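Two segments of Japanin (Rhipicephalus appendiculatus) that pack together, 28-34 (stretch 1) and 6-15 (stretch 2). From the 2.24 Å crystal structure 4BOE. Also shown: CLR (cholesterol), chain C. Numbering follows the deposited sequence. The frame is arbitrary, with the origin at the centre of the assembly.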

# COMPACT_ATOMS: atom_id res chain seq x y z
N CYS A 28 3.20 -9.37 5.37
CA CYS A 28 1.75 -9.44 5.15
C CYS A 28 1.10 -8.03 5.14
O CYS A 28 0.00 -7.89 5.68
CB CYS A 28 1.11 -10.36 6.19
SG CYS A 28 1.90 -12.00 6.38
N VAL A 29 1.76 -7.00 4.55
CA VAL A 29 1.28 -5.60 4.55
C VAL A 29 0.09 -5.45 3.63
O VAL A 29 0.14 -5.85 2.45
CB VAL A 29 2.39 -4.57 4.24
CG1 VAL A 29 1.85 -3.14 4.22
CG2 VAL A 29 3.52 -4.68 5.25
N LYS A 30 -0.99 -4.95 4.18
CA LYS A 30 -2.24 -4.76 3.45
C LYS A 30 -3.08 -3.66 4.08
O LYS A 30 -2.85 -3.25 5.21
CB LYS A 30 -3.02 -6.09 3.39
CG LYS A 30 -3.57 -6.56 4.71
CD LYS A 30 -4.35 -7.87 4.64
CE LYS A 30 -3.58 -9.03 5.14
NZ LYS A 30 -4.31 -10.32 5.02
N THR A 31 -4.07 -3.18 3.35
CA THR A 31 -4.95 -2.15 3.86
C THR A 31 -6.42 -2.51 3.56
O THR A 31 -6.75 -2.78 2.41
CB THR A 31 -4.54 -0.71 3.39
OG1 THR A 31 -5.56 0.20 3.74
CG2 THR A 31 -4.37 -0.57 1.91
N ARG A 32 -7.28 -2.50 4.60
CA ARG A 32 -8.71 -2.76 4.44
C ARG A 32 -9.47 -1.46 4.58
O ARG A 32 -9.13 -0.60 5.39
CB ARG A 32 -9.26 -3.77 5.46
CG ARG A 32 -8.51 -5.06 5.58
CD ARG A 32 -9.38 -6.07 6.27
NE ARG A 32 -8.68 -7.33 6.52
CZ ARG A 32 -8.04 -7.65 7.64
NH1 ARG A 32 -7.99 -6.80 8.66
NH2 ARG A 32 -7.44 -8.83 7.75
N TYR A 33 -10.57 -1.36 3.85
CA TYR A 33 -11.48 -0.24 3.90
C TYR A 33 -12.29 -0.38 5.19
O TYR A 33 -12.79 -1.48 5.48
CB TYR A 33 -12.44 -0.32 2.69
CG TYR A 33 -13.57 0.69 2.70
CD1 TYR A 33 -14.74 0.45 3.41
CD2 TYR A 33 -13.47 1.88 1.99
CE1 TYR A 33 -15.77 1.39 3.44
CE2 TYR A 33 -14.50 2.82 2.01
CZ TYR A 33 -15.67 2.54 2.69
OH TYR A 33 -16.69 3.45 2.68
N LEU A 34 -12.47 0.71 5.92
CA LEU A 34 -13.29 0.67 7.16
C LEU A 34 -14.56 1.49 6.98
O LEU A 34 -15.64 0.97 7.14
CB LEU A 34 -12.51 1.17 8.38
CG LEU A 34 -11.22 0.42 8.66
CD1 LEU A 34 -10.55 0.99 9.88
CD2 LEU A 34 -11.45 -1.08 8.83
C1 CLR C . 5.86 -1.49 5.07
C2 CLR C . 7.09 -2.36 5.31
C3 CLR C . 7.83 -2.64 4.02
C4 CLR C . 8.21 -1.35 3.33
C5 CLR C . 7.05 -0.40 3.16
C6 CLR C . 6.80 0.16 1.98
C7 CLR C . 5.68 1.10 1.69
C8 CLR C . 5.06 1.68 2.96
C9 CLR C . 4.85 0.55 3.99
C10 CLR C . 6.19 -0.14 4.41
C11 CLR C . 4.02 1.03 5.20
C12 CLR C . 2.72 1.74 4.81
C13 CLR C . 2.96 2.91 3.84
C14 CLR C . 3.73 2.34 2.63
C15 CLR C . 3.68 3.48 1.61
C16 CLR C . 2.26 4.03 1.78
C17 CLR C . 1.71 3.45 3.11
C18 CLR C . 3.72 4.05 4.56
C19 CLR C . 7.02 0.72 5.39
C20 CLR C . 0.75 4.42 3.83
C21 CLR C . 0.18 3.84 5.13
C22 CLR C . -0.38 4.88 2.89
C23 CLR C . -1.11 3.77 2.09
C24 CLR C . -2.20 4.33 1.23
C25 CLR C . -2.90 3.45 0.21
C26 CLR C . -2.47 2.03 -0.03
C27 CLR C . -4.38 3.67 0.04
O1 CLR C . 9.04 -3.36 4.33
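Stretch 2 (6-15) AINTQTLYLA

Stretch 2 runs against stretch 1 as an antiparallel neighbour: the axes of strands 12-15 and 29-34 approach to 4.7 Å, and their N-to-C directions differ by 161°. The residues before Leu12 form an irregular lead-in, and the two stretches together bury 530 Å².

Ala6 makes no contact with stretch 1, but its CB lies 3.8 Å from C27 of cholesterol. Ile7 and Asn8 turn their CB atoms away and meet Tyr33 through backbone oxygens; Asn8 O is 3.5 Å from Tyr33 CD2. At Thr9, with phi/psi of -91/1°, the methyl group covers one face of the Tyr33 ring: CG2 is 3.6 Å from the ring centroid and only 2° off its normal, the geometry of a CH-pi contact. Gln10 points away.

Thr11, already extended at -70/139° though still in the loop, is linked to Tyr33 through water 1, which donates to Thr9 O (2.8 Å), accepts from Tyr33 N (3.1 Å) and hydrogen-bonds Thr11 OG1 (2.9 Å). Thr11 CA also makes a CA-H...O contact with Thr31 O at 3.3 Å.

Regular pairing follows. Leu12 faces Thr31 in a hydrogen-bonded pair, CA to CA 5.2 Å: Leu12 N donates to Thr31 O (3.0 Å, 165°), and Thr31 N donates to Leu12 O (2.8 Å, 157°). Their side chains share a sheet face, with Leu12 CB 3.7 Å from Thr31 CG2. Tyr13 and Lys30 form the next, non-hydrogen-bonded pair, so their CA atoms draw in to 4.3 Å; on the opposite face, Tyr13 CD2 reaches Lys30 CB at 3.8 Å.

Leu14 N donates to Val29 O (3.1 Å, 173°), and water 2 donates to both Leu14 O (2.8 Å) and Val29 O (2.7 Å). Leu14 CB packs 4.0 Å from Val29 CB, while Leu14 CD2 lies 3.9 Å from cholesterol C6. Ala15 points away, without contact.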

# COMPACT_ATOMS: atom_id res chain seq x y z
N ALA A 6 -7.64 3.33 -3.88
CA ALA A 6 -7.40 3.92 -2.55
C ALA A 6 -8.67 4.30 -1.79
O ALA A 6 -8.74 4.10 -0.58
CB ALA A 6 -6.51 5.12 -2.69
N ILE A 7 -9.69 4.80 -2.51
CA ILE A 7 -10.99 5.22 -1.92
C ILE A 7 -12.10 4.22 -2.18
O ILE A 7 -13.25 4.46 -1.84
CB ILE A 7 -11.34 6.65 -2.39
CG1 ILE A 7 -11.41 6.76 -3.95
CG2 ILE A 7 -10.30 7.61 -1.84
CD1 ILE A 7 -12.33 7.71 -4.43
N ASN A 8 -11.73 3.04 -2.68
CA ASN A 8 -12.63 1.95 -2.97
C ASN A 8 -12.60 0.97 -1.81
O ASN A 8 -11.75 1.06 -0.91
CB ASN A 8 -12.25 1.27 -4.29
CG ASN A 8 -13.43 0.72 -5.06
OD1 ASN A 8 -14.55 0.73 -4.58
ND2 ASN A 8 -13.21 0.21 -6.24
N THR A 9 -13.55 0.04 -1.81
CA THR A 9 -13.81 -0.89 -0.71
C THR A 9 -13.08 -2.22 -0.76
O THR A 9 -13.24 -3.02 0.17
CB THR A 9 -15.33 -1.10 -0.62
OG1 THR A 9 -15.83 -1.53 -1.89
CG2 THR A 9 -16.06 0.16 -0.20
N GLN A 10 -12.25 -2.45 -1.76
CA GLN A 10 -11.48 -3.71 -1.81
C GLN A 10 -10.17 -3.58 -1.03
O GLN A 10 -9.57 -2.51 -0.99
CB GLN A 10 -11.17 -4.13 -3.25
CG GLN A 10 -12.34 -4.86 -3.92
CD GLN A 10 -12.53 -6.30 -3.44
OE1 GLN A 10 -11.59 -7.00 -3.00
NE2 GLN A 10 -13.73 -6.79 -3.59
N THR A 11 -9.74 -4.67 -0.43
CA THR A 11 -8.48 -4.72 0.31
C THR A 11 -7.33 -4.62 -0.67
O THR A 11 -7.38 -5.25 -1.73
CB THR A 11 -8.41 -5.98 1.16
OG1 THR A 11 -9.48 -5.96 2.08
CG2 THR A 11 -7.08 -6.16 1.90
N LEU A 12 -6.29 -3.85 -0.32
CA LEU A 12 -5.10 -3.68 -1.15
C LEU A 12 -3.90 -4.31 -0.45
O LEU A 12 -3.74 -4.13 0.75
CB LEU A 12 -4.83 -2.21 -1.40
CG LEU A 12 -5.83 -1.43 -2.22
CD1 LEU A 12 -5.55 0.07 -2.11
CD2 LEU A 12 -5.75 -1.85 -3.70
N TYR A 13 -3.05 -4.99 -1.21
CA TYR A 13 -1.88 -5.69 -0.72
C TYR A 13 -0.63 -5.09 -1.32
O TYR A 13 -0.59 -4.87 -2.53
CB TYR A 13 -1.93 -7.16 -1.13
CG TYR A 13 -3.18 -7.87 -0.65
CD1 TYR A 13 -4.37 -7.80 -1.38
CD2 TYR A 13 -3.19 -8.55 0.56
CE1 TYR A 13 -5.54 -8.38 -0.91
CE2 TYR A 13 -4.33 -9.18 1.01
CZ TYR A 13 -5.52 -9.08 0.29
OH TYR A 13 -6.64 -9.72 0.76
N LEU A 14 0.41 -4.90 -0.47
CA LEU A 14 1.69 -4.36 -0.91
C LEU A 14 2.40 -5.43 -1.73
O LEU A 14 2.63 -6.54 -1.24
CB LEU A 14 2.55 -3.92 0.29
CG LEU A 14 3.89 -3.28 -0.05
CD1 LEU A 14 3.71 -1.98 -0.78
CD2 LEU A 14 4.71 -3.10 1.23
N ALA A 15 2.62 -5.15 -3.00
CA ALA A 15 3.24 -6.12 -3.92
C ALA A 15 4.68 -5.75 -4.26
O ALA A 15 5.43 -6.59 -4.73
CB ALA A 15 2.42 -6.19 -5.19
O HOH W 1 -11.49 -3.88 2.24
O HOH W 2 2.00 -7.44 1.35